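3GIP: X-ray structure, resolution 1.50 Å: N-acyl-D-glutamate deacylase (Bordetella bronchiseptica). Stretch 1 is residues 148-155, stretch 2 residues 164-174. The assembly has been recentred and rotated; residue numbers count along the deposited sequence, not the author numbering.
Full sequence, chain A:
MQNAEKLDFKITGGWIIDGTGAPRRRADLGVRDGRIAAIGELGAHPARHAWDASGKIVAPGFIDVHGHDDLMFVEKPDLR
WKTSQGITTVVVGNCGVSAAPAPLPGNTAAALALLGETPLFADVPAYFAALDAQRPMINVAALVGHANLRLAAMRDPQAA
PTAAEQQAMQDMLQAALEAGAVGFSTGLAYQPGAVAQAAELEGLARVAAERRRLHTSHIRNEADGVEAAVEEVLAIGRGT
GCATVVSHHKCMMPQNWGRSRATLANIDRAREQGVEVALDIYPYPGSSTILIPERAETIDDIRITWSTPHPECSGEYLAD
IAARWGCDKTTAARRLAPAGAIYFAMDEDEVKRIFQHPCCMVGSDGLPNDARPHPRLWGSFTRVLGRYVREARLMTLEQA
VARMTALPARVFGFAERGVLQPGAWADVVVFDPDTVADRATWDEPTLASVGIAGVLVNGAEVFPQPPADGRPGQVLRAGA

Stretch 1, residues 148-155: NLRLAAMR
Stretch 2, residues 164-174: AEQQAMQDMLQ

Two helices pack obliquely, their N-to-C directions 125° apart and their axes 9.3 Å apart at closest approach. Residues 164-174 are helical throughout; residues 148-153 end a helix, and Met-154 (phi/psi -114/121) is the first to leave it. The CA atoms of Leu-149 and Met-169 lie 5.5 Å apart, those of Ala-153 and Glu-165 5.9 Å, so the chains run in opposing senses. No direct hydrogen bond crosses; the contact is chiefly apolar.

Ala-164 begins the second stretch without touching the first. Glu-165 (m, t, chi3 -39°) has its CA-to-CB bond toward the other stretch, its CG 3.9 Å from Ala-153 O. Its carboxylate, an acceptor, suits a place beside the helix end, where a water can link it to the backbone: one water donates to Glu-165 OE2 (2.8 Å) and to Ala-153 O (3.2 Å) and accepts from Arg-155 N (2.8 Å).

Gln-167 lies out of reach, its NE2 donating to Asp-171 OD1 at 3.0 Å along its own helix. Ala-168 points toward the partner, and its small side chain permits close approach: its CB is 4.1 Å from Ala-153 CB. Ala-153 is a knob among Glu-165, Ala-168, Met-169 and Met-172.

Met-169 (m, t, m) leaves its backbone sideways, and its long, flexible chain spans several neighbours. Its CG lies 3.6 Å from Ala-153 CB and 3.7 Å from Leu-149 O, its SD 3.7 Å from Arg-150 CG, and its CE 4.3 Å from Met-154 SD.

One turn on, Met-172 (m, t, p) points toward the partner. Its CB meets Leu-149 CD2 at 3.7 Å, while its CE reaches Ala-152 CB at 3.4 Å. Buried Leu-173 (t, p) places CB 4.3 Å from CD1 of Leu-149 (m, t), extending the apolar packing. Gln-174 lies out of reach.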

# COMPACT_ATOMS: atom_id res chain seq x y z
N ASN A 148 -12.06 8.62 -8.68
CA ASN A 148 -12.09 10.07 -8.49
C ASN A 148 -12.25 10.75 -9.84
O ASN A 148 -13.04 11.69 -9.98
CB ASN A 148 -10.80 10.56 -7.84
CG ASN A 148 -10.74 10.25 -6.36
OD1 ASN A 148 -10.81 11.14 -5.52
ND2 ASN A 148 -10.59 8.97 -6.04
N LEU A 149 -11.49 10.29 -10.83
CA LEU A 149 -11.55 10.88 -12.16
C LEU A 149 -12.96 10.80 -12.72
O LEU A 149 -13.49 11.80 -13.22
CB LEU A 149 -10.57 10.19 -13.11
CG LEU A 149 -9.09 10.34 -12.72
CD1 LEU A 149 -8.23 9.59 -13.72
CD2 LEU A 149 -8.70 11.81 -12.67
N ARG A 150 -13.58 9.62 -12.64
CA ARG A 150 -14.93 9.45 -13.14
C ARG A 150 -15.93 10.31 -12.37
O ARG A 150 -16.78 10.98 -12.96
CB ARG A 150 -15.38 7.99 -13.05
CG ARG A 150 -15.22 7.21 -14.34
CD ARG A 150 -16.08 5.95 -14.35
NE ARG A 150 -16.16 5.38 -15.69
CZ ARG A 150 -17.30 5.14 -16.33
NH1 ARG A 150 -18.46 5.41 -15.76
NH2 ARG A 150 -17.27 4.64 -17.56
N LEU A 151 -15.82 10.30 -11.04
CA LEU A 151 -16.74 11.07 -10.21
C LEU A 151 -16.58 12.57 -10.36
O LEU A 151 -17.50 13.33 -10.08
CB LEU A 151 -16.57 10.69 -8.74
CG LEU A 151 -16.86 9.22 -8.39
CD1 LEU A 151 -16.48 8.96 -6.95
CD2 LEU A 151 -18.33 8.90 -8.64
N ALA A 152 -15.40 13.00 -10.80
CA ALA A 152 -15.12 14.42 -10.98
C ALA A 152 -15.45 14.91 -12.38
O ALA A 152 -15.75 16.09 -12.57
CB ALA A 152 -13.66 14.70 -10.66
N ALA A 153 -15.41 14.01 -13.35
CA ALA A 153 -15.65 14.38 -14.74
C ALA A 153 -17.02 14.02 -15.30
O ALA A 153 -17.45 14.59 -16.30
CB ALA A 153 -14.56 13.78 -15.63
N MET A 154 -17.71 13.08 -14.66
CA MET A 154 -19.00 12.64 -15.18
C MET A 154 -20.25 12.95 -14.35
O MET A 154 -20.37 12.52 -13.20
CB MET A 154 -18.94 11.14 -15.46
CG MET A 154 -17.88 10.77 -16.49
SD MET A 154 -17.66 8.99 -16.67
CE MET A 154 -19.09 8.57 -17.64
N ARG A 155 -21.16 13.69 -14.97
CA ARG A 155 -22.43 14.06 -14.35
C ARG A 155 -23.16 12.77 -13.96
O ARG A 155 -23.89 12.73 -12.96
CB ARG A 155 -23.25 14.87 -15.36
CG ARG A 155 -24.69 15.14 -14.96
CD ARG A 155 -25.36 16.03 -16.01
NE ARG A 155 -26.80 16.14 -15.81
CZ ARG A 155 -27.64 15.13 -15.95
NH1 ARG A 155 -27.20 13.92 -16.29
NH2 ARG A 155 -28.94 15.32 -15.75
N ALA A 164 -15.68 14.01 -24.76
CA ALA A 164 -15.25 15.13 -23.94
C ALA A 164 -14.94 14.72 -22.50
O ALA A 164 -13.99 15.21 -21.90
CB ALA A 164 -16.32 16.22 -23.95
N GLU A 165 -15.76 13.82 -21.95
CA GLU A 165 -15.54 13.36 -20.58
C GLU A 165 -14.28 12.50 -20.50
O GLU A 165 -13.52 12.58 -19.53
CB GLU A 165 -16.75 12.57 -20.08
CG GLU A 165 -18.01 13.41 -19.95
CD GLU A 165 -19.25 12.60 -19.61
OE1 GLU A 165 -19.40 11.49 -20.16
OE2 GLU A 165 -20.09 13.09 -18.82
N GLN A 166 -14.04 11.69 -21.53
CA GLN A 166 -12.84 10.86 -21.57
C GLN A 166 -11.63 11.78 -21.60
O GLN A 166 -10.65 11.56 -20.89
CB GLN A 166 -12.84 9.97 -22.81
CG GLN A 166 -11.57 9.14 -23.01
CD GLN A 166 -11.38 8.08 -21.94
OE1 GLN A 166 -12.33 7.40 -21.55
NE2 GLN A 166 -10.14 7.92 -21.47
N GLN A 167 -11.70 12.83 -22.41
CA GLN A 167 -10.59 13.77 -22.50
C GLN A 167 -10.42 14.53 -21.19
O GLN A 167 -9.30 14.86 -20.79
CB GLN A 167 -10.80 14.75 -23.65
CG GLN A 167 -9.57 15.60 -23.97
CD GLN A 167 -8.35 14.76 -24.29
OE1 GLN A 167 -8.39 13.90 -25.17
NE2 GLN A 167 -7.25 15.01 -23.58
N ALA A 168 -11.53 14.81 -20.51
CA ALA A 168 -11.48 15.53 -19.24
C ALA A 168 -10.74 14.68 -18.21
O ALA A 168 -9.92 15.19 -17.44
CB ALA A 168 -12.88 15.84 -18.75
N MET A 169 -11.03 13.39 -18.18
CA MET A 169 -10.36 12.50 -17.23
C MET A 169 -8.88 12.42 -17.55
O MET A 169 -8.04 12.40 -16.65
CB MET A 169 -11.00 11.11 -17.26
CG MET A 169 -12.42 11.08 -16.72
SD MET A 169 -13.06 9.41 -16.45
CE MET A 169 -13.62 9.00 -18.09
N GLN A 170 -8.55 12.39 -18.84
CA GLN A 170 -7.15 12.33 -19.24
C GLN A 170 -6.43 13.62 -18.87
O GLN A 170 -5.29 13.59 -18.41
CB GLN A 170 -7.04 12.05 -20.74
CG GLN A 170 -7.26 10.58 -21.08
CD GLN A 170 -7.25 10.29 -22.57
OE1 GLN A 170 -6.50 10.91 -23.33
NE2 GLN A 170 -8.06 9.33 -22.98
N ASP A 171 -7.10 14.76 -19.05
CA ASP A 171 -6.50 16.04 -18.71
C ASP A 171 -6.31 16.16 -17.20
O ASP A 171 -5.31 16.72 -16.74
CB ASP A 171 -7.37 17.20 -19.22
CG ASP A 171 -7.35 17.32 -20.73
OD1 ASP A 171 -6.39 16.82 -21.36
OD2 ASP A 171 -8.30 17.91 -21.29
N MET A 172 -7.27 15.64 -16.44
CA MET A 172 -7.18 15.67 -14.98
C MET A 172 -6.01 14.80 -14.56
O MET A 172 -5.25 15.15 -13.65
CB MET A 172 -8.47 15.13 -14.35
CG MET A 172 -9.69 16.01 -14.56
SD MET A 172 -11.13 15.37 -13.68
CE MET A 172 -10.88 16.08 -12.09
N LEU A 173 -5.85 13.66 -15.22
CA LEU A 173 -4.74 12.76 -14.90
C LEU A 173 -3.43 13.45 -15.25
O LEU A 173 -2.48 13.41 -14.47
CB LEU A 173 -4.87 11.45 -15.68
CG LEU A 173 -3.64 10.53 -15.63
CD1 LEU A 173 -3.28 10.22 -14.19
CD2 LEU A 173 -3.93 9.26 -16.40
N GLN A 174 -3.38 14.08 -16.42
CA GLN A 174 -2.17 14.77 -16.85
C GLN A 174 -1.77 15.83 -15.84
O GLN A 174 -0.59 15.96 -15.50
CB GLN A 174 -2.37 15.41 -18.22
CG GLN A 174 -1.09 15.97 -18.81
CD GLN A 174 -1.30 16.63 -20.16
OE1 GLN A 174 -2.01 16.10 -21.01
NE2 GLN A 174 -0.66 17.78 -20.36
O HOH W 1 -20.43 15.28 -17.18